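Local coordinates for protein glycosyl hydrolase BlGH5_18 (PDB 7LQX) that probably hydrolyses glycosidic bonds of N-glycans as a subfamily 18 member of glycoside hydrolase family 5 in a gut bifidobacterium, at residues T218-Q221 and A222-G226; N165-D169 and R170-A174; D42-W45 and P46-K49. All blocks are in the same frame, centred on the assembly; numbering follows the deposited sequence. Where two conformers were deposited one is given.

Interaction 1 of 3, residues T218-Q221 and A222-G226; sequences TPVQ and AANLG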
loop_
_atom_site.group_PDB
_atom_site.type_symbol
_atom_site.label_atom_id
_atom_site.label_comp_id
_atom_site.label_asym_id
_atom_site.label_seq_id
_atom_site.Cartn_x
_atom_site.Cartn_y
_atom_site.Cartn_z
ATOM N N THR A 218 -6.960 -24.550 8.074
ATOM C CA THR A 218 -7.354 -25.614 8.985
ATOM C C THR A 218 -6.171 -26.318 9.626
ATOM O O THR A 218 -5.060 -26.318 9.090
ATOM C CB THR A 218 -8.153 -26.685 8.222
ATOM O OG1 THR A 218 -7.251 -27.316 7.305
ATOM C CG2 THR A 218 -9.336 -26.084 7.470
ATOM N N PRO A 219 -6.400 -26.973 10.768
ATOM C CA PRO A 219 -5.334 -27.798 11.368
ATOM C C PRO A 219 -4.747 -28.838 10.428
ATOM O O PRO A 219 -3.525 -29.044 10.422
ATOM C CB PRO A 219 -6.045 -28.442 12.569
ATOM C CG PRO A 219 -7.091 -27.421 12.949
ATOM C CD PRO A 219 -7.585 -26.873 11.639
ATOM N N VAL A 220 -5.584 -29.517 9.645
ATOM C CA VAL A 220 -5.065 -30.531 8.731
ATOM C C VAL A 220 -4.099 -29.916 7.721
ATOM O O VAL A 220 -3.037 -30.485 7.435
ATOM C CB VAL A 220 -6.221 -31.300 8.060
ATOM C CG1 VAL A 220 -5.722 -32.108 6.870
ATOM C CG2 VAL A 220 -6.916 -32.202 9.084
ATOM N N GLN A 221 -4.427 -28.737 7.178
ATOM C CA GLN A 221 -3.499 -28.088 6.256
ATOM C C GLN A 221 -2.194 -27.732 6.963
ATOM O O GLN A 221 -1.098 -27.940 6.425
ATOM C CB GLN A 221 -4.111 -26.803 5.695
ATOM C CG GLN A 221 -5.310 -26.959 4.810
ATOM C CD GLN A 221 -6.124 -25.680 4.754
ATOM O OE1 GLN A 221 -5.819 -24.718 5.448
ATOM N NE2 GLN A 221 -7.179 -25.676 3.946
ATOM N N ALA A 222 -2.295 -27.161 8.164
ATOM C CA ALA A 222 -1.101 -26.706 8.859
ATOM C C ALA A 222 -0.168 -27.861 9.168
ATOM O O ALA A 222 1.056 -27.698 9.136
ATOM C CB ALA A 222 -1.482 -25.994 10.156
ATOM N N ALA A 223 -0.724 -29.029 9.462
ATOM C CA ALA A 223 0.051 -30.164 9.943
ATOM C C ALA A 223 0.340 -31.191 8.858
ATOM O O ALA A 223 0.893 -32.254 9.160
ATOM C CB ALA A 223 -0.661 -30.810 11.138
ATOM N N ASN A 224 -0.001 -30.899 7.606
ATOM C CA ASN A 224 0.283 -31.836 6.525
ATOM C C ASN A 224 0.790 -31.197 5.244
ATOM O O ASN A 224 1.555 -31.845 4.528
ATOM C CB ASN A 224 -0.937 -32.696 6.206
ATOM C CG ASN A 224 -1.299 -33.581 7.354
ATOM O OD1 ASN A 224 -0.723 -34.661 7.531
ATOM N ND2 ASN A 224 -2.212 -33.122 8.178
ATOM N N LEU A 225 0.406 -29.973 4.919
ATOM C CA LEU A 225 0.906 -29.324 3.718
ATOM C C LEU A 225 2.169 -28.551 4.057
ATOM O O LEU A 225 2.262 -27.932 5.121
ATOM C CB LEU A 225 -0.149 -28.394 3.121
ATOM C CG LEU A 225 -1.402 -29.131 2.646
ATOM C CD1 LEU A 225 -2.416 -28.133 2.088
ATOM C CD2 LEU A 225 -1.102 -30.214 1.611
ATOM N N GLY A 226 3.142 -28.592 3.154
ATOM C CA GLY A 226 4.454 -28.056 3.439
ATOM C C GLY A 226 5.255 -29.040 4.271
ATOM O O GLY A 226 4.738 -30.041 4.757
#

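Interaction 2 of 3, residues N165-D169 and R170-A174; sequences NQFSD and RPHPA. With EDO (1,2-ethanediol), chain C.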
loop_
_atom_site.group_PDB
_atom_site.type_symbol
_atom_site.label_atom_id
_atom_site.label_comp_id
_atom_site.label_asym_id
_atom_site.label_seq_id
_atom_site.Cartn_x
_atom_site.Cartn_y
_atom_site.Cartn_z
ATOM N N ASN A 165 -3.428 -16.184 6.622
ATOM C CA ASN A 165 -4.821 -16.466 6.932
ATOM C C ASN A 165 -5.536 -15.260 7.524
ATOM O O ASN A 165 -6.770 -15.227 7.513
ATOM C CB ASN A 165 -4.914 -17.669 7.873
ATOM C CG ASN A 165 -4.321 -17.392 9.240
ATOM O OD1 ASN A 165 -3.162 -17.000 9.355
ATOM N ND2 ASN A 165 -5.111 -17.608 10.285
ATOM N N GLN A 166 -4.800 -14.272 8.044
ATOM C CA GLN A 166 -5.456 -13.101 8.621
ATOM C C GLN A 166 -6.199 -12.279 7.575
ATOM O O GLN A 166 -7.054 -11.467 7.942
ATOM C CB GLN A 166 -4.454 -12.239 9.392
ATOM C CG GLN A 166 -3.469 -11.460 8.524
ATOM C CD GLN A 166 -3.854 -10.003 8.329
ATOM O OE1 GLN A 166 -4.279 -9.330 9.265
ATOM N NE2 GLN A 166 -3.703 -9.515 7.104
ATOM N N PHE A 167 -5.906 -12.482 6.291
ATOM C CA PHE A 167 -6.661 -11.821 5.232
ATOM C C PHE A 167 -7.975 -12.518 4.895
ATOM O O PHE A 167 -8.798 -11.942 4.178
ATOM C CB PHE A 167 -5.839 -11.767 3.944
ATOM C CG PHE A 167 -4.716 -10.776 3.973
ATOM C CD1 PHE A 167 -4.961 -9.409 3.876
ATOM C CD2 PHE A 167 -3.403 -11.208 4.083
ATOM C CE1 PHE A 167 -3.916 -8.502 3.904
ATOM C CE2 PHE A 167 -2.362 -10.304 4.099
ATOM C CZ PHE A 167 -2.622 -8.950 4.014
ATOM N N SER A 168 -8.191 -13.739 5.372
ATOM C CA SER A 168 -9.195 -14.621 4.803
ATOM C C SER A 168 -10.516 -14.663 5.553
ATOM O O SER A 168 -11.408 -15.420 5.142
ATOM C CB SER A 168 -8.654 -16.061 4.758
ATOM O OG SER A 168 -8.626 -16.651 6.058
ATOM N N ASP A 169 -10.669 -13.920 6.644
ATOM C CA ASP A 169 -11.800 -14.151 7.537
ATOM C C ASP A 169 -12.026 -12.918 8.397
ATOM O O ASP A 169 -11.180 -12.020 8.473
ATOM C CB ASP A 169 -11.514 -15.387 8.400
ATOM C CG ASP A 169 -12.769 -16.077 8.935
ATOM O OD1 ASP A 169 -13.906 -15.594 8.734
ATOM O OD2 ASP A 169 -12.594 -17.144 9.561
ATOM N N ARG A 170 -13.200 -12.883 9.035
ATOM C CA ARG A 170 -13.456 -11.901 10.071
ATOM C C ARG A 170 -12.363 -12.035 11.134
ATOM O O ARG A 170 -11.887 -13.133 11.404
ATOM C CB ARG A 170 -14.814 -12.171 10.722
ATOM C CG ARG A 170 -16.001 -11.918 9.816
ATOM C CD ARG A 170 -17.304 -12.345 10.477
ATOM N NE ARG A 170 -18.452 -11.622 9.939
ATOM C CZ ARG A 170 -18.912 -10.473 10.430
ATOM N NH1 ARG A 170 -18.326 -9.905 11.476
ATOM N NH2 ARG A 170 -19.964 -9.891 9.872
ATOM N N PRO A 171 -11.959 -10.921 11.762
ATOM C CA PRO A 171 -12.537 -9.586 11.620
ATOM C C PRO A 171 -11.774 -8.679 10.666
ATOM O O PRO A 171 -11.813 -7.455 10.817
ATOM C CB PRO A 171 -12.439 -9.033 13.048
ATOM C CG PRO A 171 -11.171 -9.607 13.549
ATOM C CD PRO A 171 -11.047 -10.992 12.919
ATOM N N HIS A 172 -11.093 -9.244 9.685
ATOM C CA HIS A 172 -10.340 -8.396 8.778
ATOM C C HIS A 172 -11.290 -7.393 8.124
ATOM O O HIS A 172 -12.363 -7.786 7.648
ATOM C CB HIS A 172 -9.613 -9.181 7.694
ATOM C CG HIS A 172 -8.592 -8.349 6.993
ATOM N ND1 HIS A 172 -8.927 -7.424 6.025
ATOM C CD2 HIS A 172 -7.264 -8.217 7.198
ATOM C CE1 HIS A 172 -7.836 -6.794 5.631
ATOM N NE2 HIS A 172 -6.815 -7.245 6.337
ATOM N N PRO A 173 -10.951 -6.101 8.080
ATOM C CA PRO A 173 -11.928 -5.115 7.590
ATOM C C PRO A 173 -12.074 -5.048 6.082
ATOM O O PRO A 173 -12.975 -4.342 5.607
ATOM C CB PRO A 173 -11.418 -3.788 8.164
ATOM C CG PRO A 173 -9.974 -4.002 8.366
ATOM C CD PRO A 173 -9.765 -5.462 8.682
ATOM N N ALA A 174 -11.243 -5.750 5.321
ATOM C CA ALA A 174 -11.370 -5.822 3.865
ATOM C C ALA A 174 -10.936 -7.226 3.453
ATOM O O ALA A 174 -9.946 -7.431 2.752
ATOM C CB ALA A 174 -10.556 -4.725 3.178
HETATM C C1 EDO C . -7.464 -15.112 11.834
HETATM O O1 EDO C . -6.726 -13.888 11.783
HETATM C C2 EDO C . -8.958 -14.817 11.853
HETATM O O2 EDO C . -9.295 -13.947 10.766
#

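Interaction 3 of 3, residues D42-W45 and P46-K49; sequences DPDW and PSVK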
loop_
_atom_site.group_PDB
_atom_site.type_symbol
_atom_site.label_atom_id
_atom_site.label_comp_id
_atom_site.label_asym_id
_atom_site.label_seq_id
_atom_site.Cartn_x
_atom_site.Cartn_y
_atom_site.Cartn_z
ATOM N N ASP A 42 15.502 1.769 1.663
ATOM C CA ASP A 42 16.806 2.425 1.685
ATOM C C ASP A 42 17.799 1.502 2.380
ATOM O O ASP A 42 18.175 1.747 3.532
ATOM C CB ASP A 42 16.708 3.760 2.418
ATOM C CG ASP A 42 18.028 4.512 2.459
ATOM O OD1 ASP A 42 18.898 4.280 1.593
ATOM O OD2 ASP A 42 18.189 5.347 3.368
ATOM N N PRO A 43 18.234 0.429 1.724
ATOM C CA PRO A 43 19.083 -0.555 2.410
ATOM C C PRO A 43 20.406 0.035 2.881
ATOM O O PRO A 43 21.098 0.735 2.142
ATOM C CB PRO A 43 19.293 -1.643 1.348
ATOM C CG PRO A 43 18.093 -1.515 0.442
ATOM C CD PRO A 43 17.821 -0.033 0.384
ATOM N N ASP A 44 20.751 -0.261 4.131
ATOM C CA ASP A 44 22.046 0.075 4.733
ATOM C C ASP A 44 22.722 -1.272 4.971
ATOM O O ASP A 44 22.451 -1.943 5.971
ATOM C CB ASP A 44 21.823 0.861 6.020
ATOM C CG ASP A 44 23.110 1.163 6.780
ATOM O OD1 ASP A 44 24.147 0.503 6.559
ATOM O OD2 ASP A 44 23.067 2.069 7.637
ATOM N N TRP A 45 23.573 -1.680 4.042
ATOM C CA TRP A 45 24.107 -3.037 4.093
ATOM C C TRP A 45 25.120 -3.209 5.215
ATOM O O TRP A 45 25.118 -4.259 5.862
ATOM C CB TRP A 45 24.645 -3.489 2.731
ATOM C CG TRP A 45 23.522 -3.634 1.753
ATOM C CD1 TRP A 45 23.322 -2.917 0.618
ATOM C CD2 TRP A 45 22.410 -4.532 1.863
ATOM N NE1 TRP A 45 22.163 -3.320 0.001
ATOM C CE2 TRP A 45 21.583 -4.310 0.747
ATOM C CE3 TRP A 45 22.044 -5.508 2.789
ATOM C CZ2 TRP A 45 20.414 -5.028 0.533
ATOM C CZ3 TRP A 45 20.885 -6.213 2.578
ATOM C CH2 TRP A 45 20.082 -5.972 1.461
ATOM N N PRO A 46 25.988 -2.230 5.497
ATOM C CA PRO A 46 26.829 -2.357 6.703
ATOM C C PRO A 46 26.023 -2.609 7.968
ATOM O O PRO A 46 26.460 -3.374 8.837
ATOM C CB PRO A 46 27.599 -1.029 6.736
ATOM C CG PRO A 46 27.689 -0.636 5.302
ATOM C CD PRO A 46 26.355 -1.044 4.701
ATOM N N SER A 47 24.833 -2.014 8.083
ATOM C CA SER A 47 24.027 -2.241 9.278
ATOM C C SER A 47 23.513 -3.673 9.339
ATOM O O SER A 47 23.350 -4.213 10.438
ATOM C CB SER A 47 22.878 -1.232 9.372
ATOM O OG SER A 47 21.801 -1.546 8.507
ATOM N N VAL A 48 23.253 -4.303 8.187
ATOM C CA VAL A 48 22.823 -5.699 8.182
ATOM C C VAL A 48 23.971 -6.608 8.591
ATOM O O VAL A 48 23.785 -7.563 9.358
ATOM C CB VAL A 48 22.263 -6.093 6.807
ATOM C CG1 VAL A 48 21.884 -7.572 6.805
ATOM C CG2 VAL A 48 21.072 -5.240 6.461
ATOM N N LYS A 49 25.172 -6.346 8.072
ATOM C CA LYS A 49 26.337 -7.115 8.488
ATOM C C LYS A 49 26.507 -7.053 10.002
ATOM O O LYS A 49 26.750 -8.072 10.656
ATOM C CB LYS A 49 27.592 -6.603 7.785
ATOM C CG LYS A 49 28.833 -7.430 8.092
ATOM C CD LYS A 49 30.035 -6.950 7.296
ATOM C CE LYS A 49 31.286 -7.740 7.654
ATOM N NZ LYS A 49 32.488 -7.224 6.945
#

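Interaction 1 of 3, residues T218-Q221 and A222-G226
Gln221 O collects three donors in the short helix that begins after Thr218: Leu225 N at 2.9 Å from Gln221 O, Asn224 N in a longer, weak bond, and the imidazole NE2 of His203 from outside the helix. One residue earlier, Val220 O is held by a side chain. Asn224 folds back along the helix surface and places ND2 2.9 Å from Val220 O, in the carbonyl plane and on a lone pair, with an N-H...O angle of 164°. The acceptor also lies almost in the plane of the Asn224 amide. This orientation follows from a CG set beside the backbone N (chi1 -65°), which turns the amide toward the preceding turn; Phe264 O and Arg266 N take up further polar positions of the same amide.

At the other end, Thr218 is the N-cap. Its OG1 accepts from Gln221 N at 3.2 Å, while Gln221 OE1 accepts from Thr218 N at 2.9 Å, completing a capping box. That second donor arrives from above the amide carbonyl, 62° out of its plane. The extended glutamine chain also lays CG against Leu225 CD1, 4.1 Å away, and its NE2 reaches Asp184. The first turn is closed by Ala222 N to Thr218 O at 3.0 Å.

A helix of under two turns thus has both ends tied by side chains. Gln221 is held at its amide and its carbonyl alike, so the buried polar groups of the cap are paired. The amide probably has little freedom to flip, since OE1 accepts from Thr218 N and NE2 donates to Asp184 OD1, and a flip would reverse both.

Interaction 2 of 3, residues N165-D169 and R170-A174
In the loop that leaves barrel strand 155-159, the chain reverses in a type VI beta turn, with His172 N bonded to Asp169 O at 3.0 Å across the cis Arg170-Pro171 peptide. The donor sits in the carbonyl plane of Asp169, on a lone pair. Arg170 N, 2.8 Å from Asp169 OD1 and bonded to it, lies out of the carboxylate plane, while OD2 goes to His215. A 1,2-ethanediol, probably from the crystallisation liquor, donates O2 to Arg170 O at 2.8 Å and is also bonded to Asn206.

His172 CG lies anti to its own backbone N (chi1 -166°), which brings the ring back to Gln166 and Phe167: CD2 comes within 3.3 Å of Gln166 O, and NE2 within 3.8 Å of Phe167 CD1. Gln166 is sharply bent, and its NE2 stands 3.1 Å above the centre of the Phe167 ring. Asp114 receives both Gln166 NE2 and His172 NE2, and Trp123 of the second subunit donates to Gln166 OE1. A leucine in place of His172 would probably leave Asp114 and Ala174 N each short of a partner. With ND1 accepting from Ala174 N, the imidazole is consistent with a tautomer whose proton is on NE2, facing Asp114.

Interaction 3 of 3, residues D42-W45 and P46-K49
With CG of Asp44 anti to the backbone N (chi1 175°) and OG of Ser47 set between its own N and carbonyl carbon (chi1 78°), each residue turns its polar end onto the backbone of the other. Asp44 OD1 receives Ser47 N at 3.0 Å, the donor standing well above the carboxylate plane, 57° out of it. In return Ser47 OG donates to Asp44 O, a short bond of 2.6 Å tilted only moderately from the carbonyl plane. Asp44 O is further approached by Ser47 N and Val48 N in weak bonds, so a single carbonyl gathers the first turn around it.

Pro46 is readily accommodated here, since the first residues of a helix need no N-H for a bond within it. Its CD lies 3.3 Å from Asp44 OD1, and the two side chains cross at about a right angle. The regular pattern is under way at Lys49 N, 3.0 Å from Trp45 O.

Next to the polar cap, Trp45 and Val48 run side by side, Trp45 CE3 meeting Val48 CG2 at 3.8 Å. Pro43 CB rests 3.3 Å above one indole face, offset toward the rim. Helix 81-96 supplies Ile93 and a cation-pi partner, Arg89, while Phe39 meets the indole edge-to-face.

The negative carboxylate beside the amino end of the helix would be expected to suit the helix dipole. This is an aspartate N-cap, here starting helix 45-57, the helix that follows strand 25-29 in the eight-stranded beta/alpha barrel of the GH5 fold.

The three sites show how local contacts fix loops and helix ends around one barrel. Interactions 1 and 2 are neighbours, with centres 19 Å apart and nearest atoms about 7 Å apart; the residues between them include His215, bonded to Asp169, and Pro216, which touches Ser168 and weakly accepts from Gln221. Interaction 3 lies on the opposite side of the chain's centre from interaction 1, their centres 36 Å apart, and 34 Å from interaction 2. Both 165-174 and 42-49 touch the second subunit, through Trp123 and Lys82 respectively. Interaction 2 follows strand 155-159, the fourth barrel strand, whose end carries the acid/base in GH5 enzymes, and is therefore probably nearest the active site.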